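Local coordinates for putative oxidoreductase (Klebsiella pneumoniae subsp. pneumoniae MGH 78578, PDB 3E82), which is a putative oxidoreductase of the Gfo/Idh/MocA family that probably uses a nicotinamide dinucleotide as cofactor, at residues B[33-38]-B[51-56]. Residues are numbered along the deposited sequence; the frame is centred on the assembly and turned at random.
Sequences LNLAFV and PDVTVI
Phe37 and Thr54 pair across two parallel strands, their side chains side by side and pointing the same way from the sheet. Phe37 CG lies anti to its own carbonyl carbon (chi1 -58°); in the ring it carries, CD1 comes to 3.7 Å from Thr54 CB, while CE1 lies near Thr54 CG2. Two residues beyond Thr54, Ile56 carries its CD1 obliquely to the same ring atom, 3.9 Å from Phe37 CD1. Three backbone bonds set this register: Thr54 N to Ala36 O, Val38 N to Thr54 O at 3.0 Å, and Ile56 N to Val38 O. Ala36 O also accepts a bond from a water at 2.7 Å; that water is hydrogen-bonded to Thr54 OG1 and sits above one face of the Phe37 ring, toward its rim. Val53, still in the loop, points its CB toward strand 33-38: CG2 presses against Ala36 O at 3.3 Å, and CG1 and CG2 of Val53 both lie 4.0 Å from Val38 CG2, the two side chains crossing at about a right angle. Val46 of helix 43-49 touches Val38, Val53 and Val55, covering the sheet face away from Phe37, whose ring meets His65. Strand, helix and strand thus form a right-handed beta-alpha-beta crossover, here placing strand 54-56 at the edge of the parallel sheet of the NAD-binding Rossmann fold.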
ATOM      1  N   LEU B  33     -11.340 -39.207  11.084  1.00 21.54           N
ATOM      2  CA  LEU B  33     -10.005 -38.984  11.618  1.00 22.90           C
ATOM      3  C   LEU B  33     -10.006 -39.361  13.092  1.00 23.00           C
ATOM      4  O   LEU B  33     -10.943 -39.048  13.820  1.00 24.31           O
ATOM      5  CB  LEU B  33      -9.602 -37.515  11.478  1.00 21.11           C
ATOM      6  CG  LEU B  33      -9.508 -36.938  10.067  1.00 21.46           C
ATOM      7  CD1 LEU B  33      -8.931 -35.533  10.162  1.00 22.08           C
ATOM      8  CD2 LEU B  33      -8.616 -37.829   9.187  1.00 21.18           C
ATOM      9  N   ASN B  34      -8.956 -40.030  13.538  1.00 23.11           N
ATOM     10  CA  ASN B  34      -8.888 -40.427  14.936  1.00 22.70           C
ATOM     11  C   ASN B  34      -7.549 -40.026  15.562  1.00 20.75           C
ATOM     12  O   ASN B  34      -6.500 -40.543  15.195  1.00 17.42           O
ATOM     13  CB  ASN B  34      -9.122 -41.947  15.040  1.00 23.12           C
ATOM     14  CG  ASN B  34      -8.840 -42.501  16.425  1.00 25.68           C
ATOM     15  OD1 ASN B  34      -9.164 -41.886  17.442  1.00 25.61           O
ATOM     16  ND2 ASN B  34      -8.242 -43.684  16.467  1.00 28.64           N
ATOM     17  N   LEU B  35      -7.596 -39.077  16.486  1.00 20.42           N
ATOM     18  CA  LEU B  35      -6.395 -38.639  17.188  1.00 22.45           C
ATOM     19  C   LEU B  35      -6.150 -39.689  18.278  1.00 23.40           C
ATOM     20  O   LEU B  35      -6.765 -39.644  19.345  1.00 23.02           O
ATOM     21  CB  LEU B  35      -6.619 -37.263  17.817  1.00 21.86           C
ATOM     22  CG  LEU B  35      -5.452 -36.699  18.634  1.00 23.47           C
ATOM     23  CD1 LEU B  35      -4.159 -36.742  17.827  1.00 22.21           C
ATOM     24  CD2 LEU B  35      -5.783 -35.272  19.046  1.00 24.38           C
ATOM     25  N   ALA B  36      -5.256 -40.633  17.995  1.00 24.00           N
ATOM     26  CA  ALA B  36      -4.960 -41.727  18.917  1.00 23.25           C
ATOM     27  C   ALA B  36      -3.688 -41.542  19.729  1.00 24.93           C
ATOM     28  O   ALA B  36      -3.553 -42.112  20.817  1.00 25.28           O
ATOM     29  CB  ALA B  36      -4.879 -43.030  18.140  1.00 23.48           C
ATOM     30  N   PHE B  37      -2.750 -40.762  19.203  1.00 23.82           N
ATOM     31  CA  PHE B  37      -1.487 -40.533  19.896  1.00 23.91           C
ATOM     32  C   PHE B  37      -1.088 -39.059  19.950  1.00 24.25           C
ATOM     33  O   PHE B  37      -1.382 -38.284  19.042  1.00 22.35           O
ATOM     34  CB  PHE B  37      -0.358 -41.309  19.207  1.00 22.68           C
ATOM     35  CG  PHE B  37      -0.593 -42.791  19.124  1.00 25.32           C
ATOM     36  CD1 PHE B  37      -0.272 -43.625  20.193  1.00 25.68           C
ATOM     37  CD2 PHE B  37      -1.137 -43.352  17.973  1.00 24.34           C
ATOM     38  CE1 PHE B  37      -0.489 -44.999  20.112  1.00 26.74           C
ATOM     39  CE2 PHE B  37      -1.359 -44.721  17.879  1.00 26.17           C
ATOM     40  CZ  PHE B  37      -1.034 -45.549  18.949  1.00 26.22           C
ATOM     41  N   VAL B  38      -0.412 -38.689  21.029  1.00 23.71           N
ATOM     42  CA  VAL B  38       0.097 -37.339  21.212  1.00 23.07           C
ATOM     43  C   VAL B  38       1.508 -37.490  21.782  1.00 24.42           C
ATOM     44  O   VAL B  38       1.696 -38.132  22.820  1.00 23.20           O
ATOM     45  CB  VAL B  38      -0.780 -36.514  22.198  1.00 23.58           C
ATOM     46  CG1 VAL B  38      -0.085 -35.201  22.545  1.00 22.13           C
ATOM     47  CG2 VAL B  38      -2.137 -36.219  21.573  1.00 20.94           C
ATOM     48  N   PRO B  51      -8.319 -36.977  28.055  1.00 38.48           N
ATOM     49  CA  PRO B  51      -8.233 -38.059  29.040  1.00 39.12           C
ATOM     50  C   PRO B  51      -7.993 -39.451  28.484  1.00 39.90           C
ATOM     51  O   PRO B  51      -7.397 -40.291  29.159  1.00 41.15           O
ATOM     52  CB  PRO B  51      -9.575 -37.970  29.766  1.00 40.57           C
ATOM     53  CG  PRO B  51      -9.891 -36.515  29.706  1.00 40.26           C
ATOM     54  CD  PRO B  51      -9.535 -36.172  28.279  1.00 39.09           C
ATOM     55  N   ASP B  52      -8.434 -39.700  27.254  1.00 40.03           N
ATOM     56  CA  ASP B  52      -8.289 -41.032  26.682  1.00 39.95           C
ATOM     57  C   ASP B  52      -7.323 -41.223  25.520  1.00 39.46           C
ATOM     58  O   ASP B  52      -7.358 -42.260  24.865  1.00 41.40           O
ATOM     59  CB  ASP B  52      -9.669 -41.560  26.279  1.00 42.07           C
ATOM     60  CG  ASP B  52     -10.665 -41.521  27.431  1.00 44.16           C
ATOM     61  OD1 ASP B  52     -10.348 -42.069  28.512  1.00 44.92           O
ATOM     62  OD2 ASP B  52     -11.763 -40.944  27.259  1.00 44.53           O
ATOM     63  N   VAL B  53      -6.459 -40.251  25.253  1.00 37.92           N
ATOM     64  CA  VAL B  53      -5.512 -40.412  24.156  1.00 36.15           C
ATOM     65  C   VAL B  53      -4.228 -41.054  24.702  1.00 36.05           C
ATOM     66  O   VAL B  53      -3.919 -40.922  25.888  1.00 35.70           O
ATOM     67  CB  VAL B  53      -5.184 -39.044  23.493  1.00 36.31           C
ATOM     68  CG1 VAL B  53      -4.206 -38.255  24.354  1.00 35.88           C
ATOM     69  CG2 VAL B  53      -4.623 -39.265  22.106  1.00 36.44           C
ATOM     70  N   THR B  54      -3.495 -41.768  23.854  1.00 34.53           N
ATOM     71  CA  THR B  54      -2.248 -42.398  24.294  1.00 34.80           C
ATOM     72  C   THR B  54      -1.076 -41.424  24.120  1.00 34.42           C
ATOM     73  O   THR B  54      -0.812 -40.953  23.013  1.00 33.57           O
ATOM     74  CB  THR B  54      -1.939 -43.672  23.484  1.00 35.48           C
ATOM     75  OG1 THR B  54      -3.033 -44.587  23.597  1.00 36.52           O
ATOM     76  CG2 THR B  54      -0.675 -44.339  24.002  1.00 35.14           C
ATOM     77  N   VAL B  55      -0.372 -41.121  25.208  1.00 32.39           N
ATOM     78  CA  VAL B  55       0.753 -40.194  25.127  1.00 30.56           C
ATOM     79  C   VAL B  55       2.090 -40.911  25.031  1.00 31.71           C
ATOM     80  O   VAL B  55       2.400 -41.775  25.851  1.00 32.86           O
ATOM     81  CB  VAL B  55       0.811 -39.262  26.348  1.00 28.39           C
ATOM     82  CG1 VAL B  55       1.971 -38.284  26.192  1.00 27.74           C
ATOM     83  CG2 VAL B  55      -0.498 -38.517  26.504  1.00 27.55           C
ATOM     84  N   ILE B  56       2.883 -40.553  24.025  1.00 30.01           N
ATOM     85  CA  ILE B  56       4.202 -41.144  23.851  1.00 29.41           C
ATOM     86  C   ILE B  56       5.233 -40.046  24.078  1.00 30.36           C
ATOM     87  O   ILE B  56       5.213 -39.011  23.407  1.00 28.85           O
ATOM     88  CB  ILE B  56       4.389 -41.731  22.443  1.00 30.76           C
ATOM     89  CG1 ILE B  56       3.392 -42.870  22.216  1.00 31.48           C
ATOM     90  CG2 ILE B  56       5.815 -42.235  22.275  1.00 29.79           C
ATOM     91  CD1 ILE B  56       3.534 -43.530  20.854  1.00 32.73           C
TER
HETATM   92  O   HOH W   1      -3.942 -44.736  21.217  1.00 35.77           O